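Local coordinates for protein ML032222a iGluR (Mnemiopsis leidyi, PDB 4YKI) that binds glycine in its extracellular ligand-binding domain and, as a subunit of a ctenophore ionotropic glutamate receptor, probably couples that binding to the opening of an ion channel, at residues D91-S96 with F212-G217; G13-Q18 with I56-R61. All blocks are in the same frame, centred on the assembly; numbering follows the deposited sequence.

How the contacts relate
Both segments of contact 2 (13-18 with 56-61) and the first of contact 1 (91-96 with 212-217) follow one another along the chain, the second of contact 1 coming much later; the centres of the contacts lie about 15 Å apart. Contact 2 joins the loops that leave two neighbouring strands, 9-13 and 52-56, of a parallel three-stranded sheet, whereas contact 1 pairs strand 91-93 with strand 202-218 in the mixed sheet. Strand 87-89, on the other flank of 9-13, leads almost directly into 91-93 and so ties the two sheets together. D91 and E17 bring their carboxylates close together, so residues of the mixed sheet and of a loop off the parallel sheet meet at the glycine.

Contact 1. Residues D91-S96 with F212-G217; sequences DLSTNS and FEYAFG. With MG (magnesium ion), chain D; GLY (glycine), chain E.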
loop_
_atom_site.group_PDB
_atom_site.type_symbol
_atom_site.label_atom_id
_atom_site.label_comp_id
_atom_site.label_asym_id
_atom_site.label_seq_id
_atom_site.Cartn_x
_atom_site.Cartn_y
_atom_site.Cartn_z
ATOM N N ASP B 91 -13.807 0.569 -2.128
ATOM C CA ASP B 91 -12.496 0.483 -2.776
ATOM C C ASP B 91 -12.219 1.792 -3.493
ATOM O O ASP B 91 -12.425 1.913 -4.694
ATOM C CB ASP B 91 -12.442 -0.707 -3.727
ATOM C CG ASP B 91 -13.509 -0.682 -4.819
ATOM O OD1 ASP B 91 -14.704 -0.447 -4.516
ATOM O OD2 ASP B 91 -13.124 -0.946 -6.004
ATOM N N LEU B 92 -11.737 2.778 -2.743
ATOM C CA LEU B 92 -11.499 4.106 -3.309
ATOM C C LEU B 92 -10.043 4.193 -3.755
ATOM O O LEU B 92 -9.120 4.193 -2.932
ATOM C CB LEU B 92 -11.821 5.247 -2.341
ATOM C CG LEU B 92 -11.861 6.638 -2.980
ATOM C CD1 LEU B 92 -13.023 6.790 -3.963
ATOM C CD2 LEU B 92 -11.925 7.695 -1.913
ATOM N N SER B 93 -9.830 4.296 -5.062
ATOM C CA SER B 93 -8.476 4.317 -5.607
ATOM C C SER B 93 -7.777 5.625 -5.301
ATOM O O SER B 93 -8.375 6.704 -5.341
ATOM C CB SER B 93 -8.531 4.122 -7.103
ATOM O OG SER B 93 -9.219 2.915 -7.370
ATOM N N THR B 94 -6.480 5.522 -5.020
ATOM C CA THR B 94 -5.640 6.686 -4.767
ATOM C C THR B 94 -5.158 7.306 -6.066
ATOM O O THR B 94 -4.533 6.620 -6.893
ATOM C CB THR B 94 -4.447 6.333 -3.866
ATOM O OG1 THR B 94 -3.693 5.263 -4.450
ATOM C CG2 THR B 94 -4.936 5.930 -2.491
ATOM N N ASN B 95 -5.472 8.594 -6.256
ATOM C CA ASN B 95 -4.913 9.377 -7.361
ATOM C C ASN B 95 -4.653 10.811 -6.936
ATOM O O ASN B 95 -5.219 11.307 -5.970
ATOM C CB ASN B 95 -5.717 9.256 -8.682
ATOM C CG ASN B 95 -7.098 9.874 -8.634
ATOM O OD1 ASN B 95 -7.253 11.047 -8.328
ATOM N ND2 ASN B 95 -8.102 9.099 -9.038
ATOM N N SER B 96 -3.749 11.454 -7.654
ATOM C CA SER B 96 -3.301 12.788 -7.300
ATOM C C SER B 96 -4.424 13.829 -7.413
ATOM O O SER B 96 -4.487 14.767 -6.627
ATOM C CB SER B 96 -2.094 13.185 -8.147
ATOM O OG SER B 96 -0.949 12.415 -7.796
ATOM N N PHE B 212 -1.285 1.799 -7.675
ATOM C CA PHE B 212 -2.068 2.604 -6.746
ATOM C C PHE B 212 -2.633 1.702 -5.639
ATOM O O PHE B 212 -2.337 0.514 -5.591
ATOM C CB PHE B 212 -3.148 3.415 -7.491
ATOM C CG PHE B 212 -4.134 2.574 -8.246
ATOM C CD1 PHE B 212 -3.877 2.186 -9.533
ATOM C CD2 PHE B 212 -5.324 2.173 -7.658
ATOM C CE1 PHE B 212 -4.764 1.406 -10.229
ATOM C CE2 PHE B 212 -6.215 1.378 -8.344
ATOM C CZ PHE B 212 -5.927 0.996 -9.640
ATOM N N GLU B 213 -3.397 2.306 -4.743
ATOM C CA GLU B 213 -3.978 1.629 -3.591
ATOM C C GLU B 213 -5.476 1.812 -3.592
ATOM O O GLU B 213 -6.003 2.792 -4.128
ATOM C CB GLU B 213 -3.506 2.303 -2.309
ATOM C CG GLU B 213 -2.060 2.161 -2.010
ATOM C CD GLU B 213 -1.691 0.804 -1.454
ATOM O OE1 GLU B 213 -2.587 -0.041 -1.194
ATOM O OE2 GLU B 213 -0.472 0.591 -1.224
ATOM N N TYR B 214 -6.162 0.896 -2.916
ATOM C CA TYR B 214 -7.472 1.152 -2.371
ATOM C C TYR B 214 -7.342 1.607 -0.916
ATOM O O TYR B 214 -6.575 1.043 -0.130
ATOM C CB TYR B 214 -8.359 -0.103 -2.422
ATOM C CG TYR B 214 -8.737 -0.562 -3.802
ATOM C CD1 TYR B 214 -8.993 0.350 -4.819
ATOM C CD2 TYR B 214 -8.863 -1.906 -4.084
ATOM C CE1 TYR B 214 -9.374 -0.091 -6.099
ATOM C CE2 TYR B 214 -9.259 -2.344 -5.325
ATOM C CZ TYR B 214 -9.503 -1.448 -6.333
ATOM O OH TYR B 214 -9.874 -1.947 -7.553
ATOM N N ALA B 215 -8.083 2.652 -0.576
ATOM C CA ALA B 215 -8.112 3.196 0.752
ATOM C C ALA B 215 -9.510 3.760 0.975
ATOM O O ALA B 215 -10.370 3.677 0.089
ATOM C CB ALA B 215 -7.055 4.277 0.902
ATOM N N PHE B 216 -9.766 4.289 2.166
ATOM C CA PHE B 216 -10.987 5.050 2.403
ATOM C C PHE B 216 -10.664 6.539 2.179
ATOM O O PHE B 216 -9.512 6.985 2.318
ATOM C CB PHE B 216 -11.517 4.804 3.827
ATOM C CG PHE B 216 -12.093 3.422 4.076
ATOM C CD1 PHE B 216 -12.325 2.509 3.068
ATOM C CD2 PHE B 216 -12.429 3.068 5.363
ATOM C CE1 PHE B 216 -12.868 1.259 3.349
ATOM C CE2 PHE B 216 -12.975 1.817 5.641
ATOM C CZ PHE B 216 -13.196 0.936 4.614
ATOM N N GLY B 217 -11.691 7.315 1.842
ATOM C CA GLY B 217 -11.535 8.755 1.666
ATOM C C GLY B 217 -11.975 9.530 2.893
ATOM O O GLY B 217 -12.967 9.175 3.522
HETATM MG MG MG D . 0.489 -1.171 -0.757
HETATM N N GLY E . -12.424 1.949 -7.574
HETATM C CA GLY E . -12.931 2.985 -8.503
HETATM C C GLY E . -12.567 4.395 -8.103
HETATM O O GLY E . -12.872 5.314 -8.893
HETATM O OXT GLY E . -12.004 4.598 -7.005
HETATM O O HOH W 1 -1.308 -1.970 0.006
HETATM O O HOH W 2 2.242 -0.185 -1.388
#
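The CB of D91 sits over the centre of the Y214 ring, 3.6 Å from its centroid, in a CH-pi contact, while S93 OG comes to the edge of the same ring in its plane, 3.3 Å from CE1. Y214 is thus bordered on a face and at an edge by residues that hold the ligand. The glycine N donates to D91 O at 2.9 Å. S93 N donates to the glycine OXT in a nearly straight bond (174°), and R98 also hydrogen-bonds the glycine. E188 hydrogen-bonds S93 OG through OE2 and Y214 OH through OE1, tying both side chains to one carboxylate. Behind them the backbones pair. L92 and A215 form an antiparallel hydrogen-bonded pair, and T94 N donates to E213 O at 2.9 Å. The hydroxyl of T94, set between its own backbone N and carbonyl carbon (chi1 56°), accepts from E213 N at 3.0 Å. The bent E213 side chain leads away to magnesium, which OE2 binds at 2.1 Å; R236 of the second subunit also hydrogen-bonds OE2. D110 and, from the second subunit, E213 and D110 also bind the metal. With R98 on the ligand, the arrangement is characteristic of the agonist site of an ionotropic glutamate receptor ligand-binding domain.

Contact 2. Residues G13-Q18 with I56-R61; sequences GSVEEQ and IQPDDR
Two loops leaving adjacent strands of the parallel sheet, on the periplasmic-binding-protein-like fold of this receptor domain, meet where G13 and I56 make the last parallel bridge. I56 O receives a weak hydrogen bond from S14 N at 3.3 Å, and the CA of G13 adds a CA-H...O contact to the same oxygen. Past this point the side chain of Q57 comes across: its CG lies 3.3 Å from S14 O, a buried carbonyl with no hydrogen-bond partner in the model, and its extended chain (chi2 -166°) carries the amide on toward V15. There Q57 OE1 accepts from a water at 2.6 Å, and E16 N donates to that water, so the two loops are bridged. V15 CG1, anti to its carbonyl carbon (chi1 -65°), packs on P58 CD at 3.7 Å, the two side chains crossing at about a right angle. P58 begins a type I turn, and P58 O is gripped from opposite faces of its plane by R61 N and R61 NH1. One face of the R61 guanidinium lies against Q57 CB. M76 of helix 75-81 touches both V15 and P58, while W34 of strand 34-35 packs on S14 and Q57, and F23 of strand 22-23 touches Q57.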
loop_
_atom_site.group_PDB
_atom_site.type_symbol
_atom_site.label_atom_id
_atom_site.label_comp_id
_atom_site.label_asym_id
_atom_site.label_seq_id
_atom_site.Cartn_x
_atom_site.Cartn_y
_atom_site.Cartn_z
ATOM N N GLY B 13 -19.961 7.394 2.694
ATOM C CA GLY B 13 -20.218 7.311 1.269
ATOM C C GLY B 13 -19.884 5.933 0.745
ATOM O O GLY B 13 -18.808 5.396 1.054
ATOM N N SER B 14 -20.756 5.379 -0.078
ATOM C CA SER B 14 -20.493 4.101 -0.704
ATOM C C SER B 14 -21.439 3.890 -1.877
ATOM O O SER B 14 -22.424 4.631 -2.046
ATOM C CB SER B 14 -20.623 2.933 0.300
ATOM O OG SER B 14 -19.879 1.805 -0.140
ATOM N N VAL B 15 -21.105 2.887 -2.679
ATOM C CA VAL B 15 -21.950 2.380 -3.752
ATOM C C VAL B 15 -21.685 0.884 -3.873
ATOM O O VAL B 15 -20.679 0.391 -3.383
ATOM C CB VAL B 15 -21.658 3.035 -5.129
ATOM C CG1 VAL B 15 -21.984 4.494 -5.133
ATOM C CG2 VAL B 15 -20.225 2.803 -5.600
ATOM N N GLU B 16 -22.551 0.158 -4.563
ATOM C CA GLU B 16 -22.241 -1.231 -4.871
ATOM C C GLU B 16 -21.017 -1.317 -5.776
ATOM O O GLU B 16 -20.915 -0.595 -6.751
ATOM C CB GLU B 16 -23.408 -1.946 -5.531
ATOM C CG GLU B 16 -23.117 -3.367 -5.960
ATOM C CD GLU B 16 -24.404 -4.122 -6.191
ATOM O OE1 GLU B 16 -25.064 -3.877 -7.222
ATOM O OE2 GLU B 16 -24.816 -4.879 -5.309
ATOM N N GLU B 17 -20.097 -2.213 -5.425
ATOM C CA GLU B 17 -18.937 -2.574 -6.237
ATOM C C GLU B 17 -18.449 -3.927 -5.724
ATOM O O GLU B 17 -17.693 -3.997 -4.753
ATOM C CB GLU B 17 -17.817 -1.537 -6.132
ATOM C CG GLU B 17 -16.568 -1.939 -6.918
ATOM C CD GLU B 17 -16.058 -0.885 -7.872
ATOM O OE1 GLU B 17 -16.859 -0.360 -8.664
ATOM O OE2 GLU B 17 -14.836 -0.597 -7.857
ATOM N N GLN B 18 -18.905 -4.998 -6.341
ATOM C CA GLN B 18 -18.625 -6.323 -5.813
ATOM C C GLN B 18 -17.144 -6.628 -6.037
ATOM O O GLN B 18 -16.601 -6.288 -7.080
ATOM C CB GLN B 18 -19.545 -7.363 -6.467
ATOM C CG GLN B 18 -21.007 -7.033 -6.173
ATOM C CD GLN B 18 -22.016 -7.961 -6.795
ATOM O OE1 GLN B 18 -21.678 -9.005 -7.340
ATOM N NE2 GLN B 18 -23.288 -7.581 -6.704
ATOM N N ILE B 56 -24.552 6.463 2.571
ATOM C CA ILE B 56 -25.188 7.442 1.683
ATOM C C ILE B 56 -24.545 7.315 0.304
ATOM O O ILE B 56 -23.327 7.466 0.139
ATOM C CB ILE B 56 -25.022 8.887 2.200
ATOM C CG1 ILE B 56 -25.680 9.003 3.588
ATOM C CG2 ILE B 56 -25.586 9.932 1.184
ATOM C CD1 ILE B 56 -25.744 10.385 4.178
ATOM N N GLN B 57 -25.381 7.013 -0.685
ATOM C CA GLN B 57 -24.919 6.925 -2.057
ATOM C C GLN B 57 -25.099 8.244 -2.779
ATOM O O GLN B 57 -26.085 8.925 -2.585
ATOM C CB GLN B 57 -25.700 5.848 -2.798
ATOM C CG GLN B 57 -25.699 4.504 -2.133
ATOM C CD GLN B 57 -26.195 3.434 -3.061
ATOM O OE1 GLN B 57 -25.594 3.173 -4.106
ATOM N NE2 GLN B 57 -27.310 2.803 -2.695
ATOM N N PRO B 58 -24.162 8.607 -3.657
ATOM C CA PRO B 58 -24.373 9.819 -4.452
ATOM C C PRO B 58 -25.484 9.603 -5.462
ATOM O O PRO B 58 -25.578 8.528 -6.056
ATOM C CB PRO B 58 -23.036 10.016 -5.165
ATOM C CG PRO B 58 -22.518 8.632 -5.317
ATOM C CD PRO B 58 -22.936 7.902 -4.052
ATOM N N ASP B 59 -26.318 10.612 -5.655
ATOM C CA ASP B 59 -27.389 10.509 -6.623
ATOM C C ASP B 59 -26.875 10.188 -8.037
ATOM O O ASP B 59 -27.536 9.493 -8.810
ATOM C CB ASP B 59 -28.184 11.823 -6.636
ATOM C CG ASP B 59 -28.838 12.129 -5.297
ATOM O OD1 ASP B 59 -29.260 11.173 -4.620
ATOM O OD2 ASP B 59 -28.969 13.328 -4.938
ATOM N N ASP B 60 -25.690 10.680 -8.378
ATOM C CA ASP B 60 -25.147 10.460 -9.712
ATOM C C ASP B 60 -24.533 9.061 -9.879
ATOM O O ASP B 60 -24.182 8.699 -10.985
ATOM C CB ASP B 60 -24.166 11.583 -10.121
ATOM C CG ASP B 60 -22.902 11.675 -9.255
ATOM O OD1 ASP B 60 -22.559 10.710 -8.529
ATOM O OD2 ASP B 60 -22.242 12.740 -9.363
ATOM N N ARG B 61 -24.420 8.298 -8.783
ATOM C CA ARG B 61 -23.857 6.943 -8.739
ATOM C C ARG B 61 -22.430 6.842 -9.323
ATOM O O ARG B 61 -22.005 5.801 -9.796
ATOM C CB ARG B 61 -24.849 5.917 -9.305
ATOM C CG ARG B 61 -26.198 5.783 -8.506
ATOM C CD ARG B 61 -25.996 5.232 -7.055
ATOM N NE ARG B 61 -27.240 4.766 -6.426
ATOM C CZ ARG B 61 -28.112 5.544 -5.790
ATOM N NH1 ARG B 61 -27.892 6.843 -5.675
ATOM N NH2 ARG B 61 -29.202 5.018 -5.240
HETATM O O HOH W 3 -25.006 1.190 -5.751
#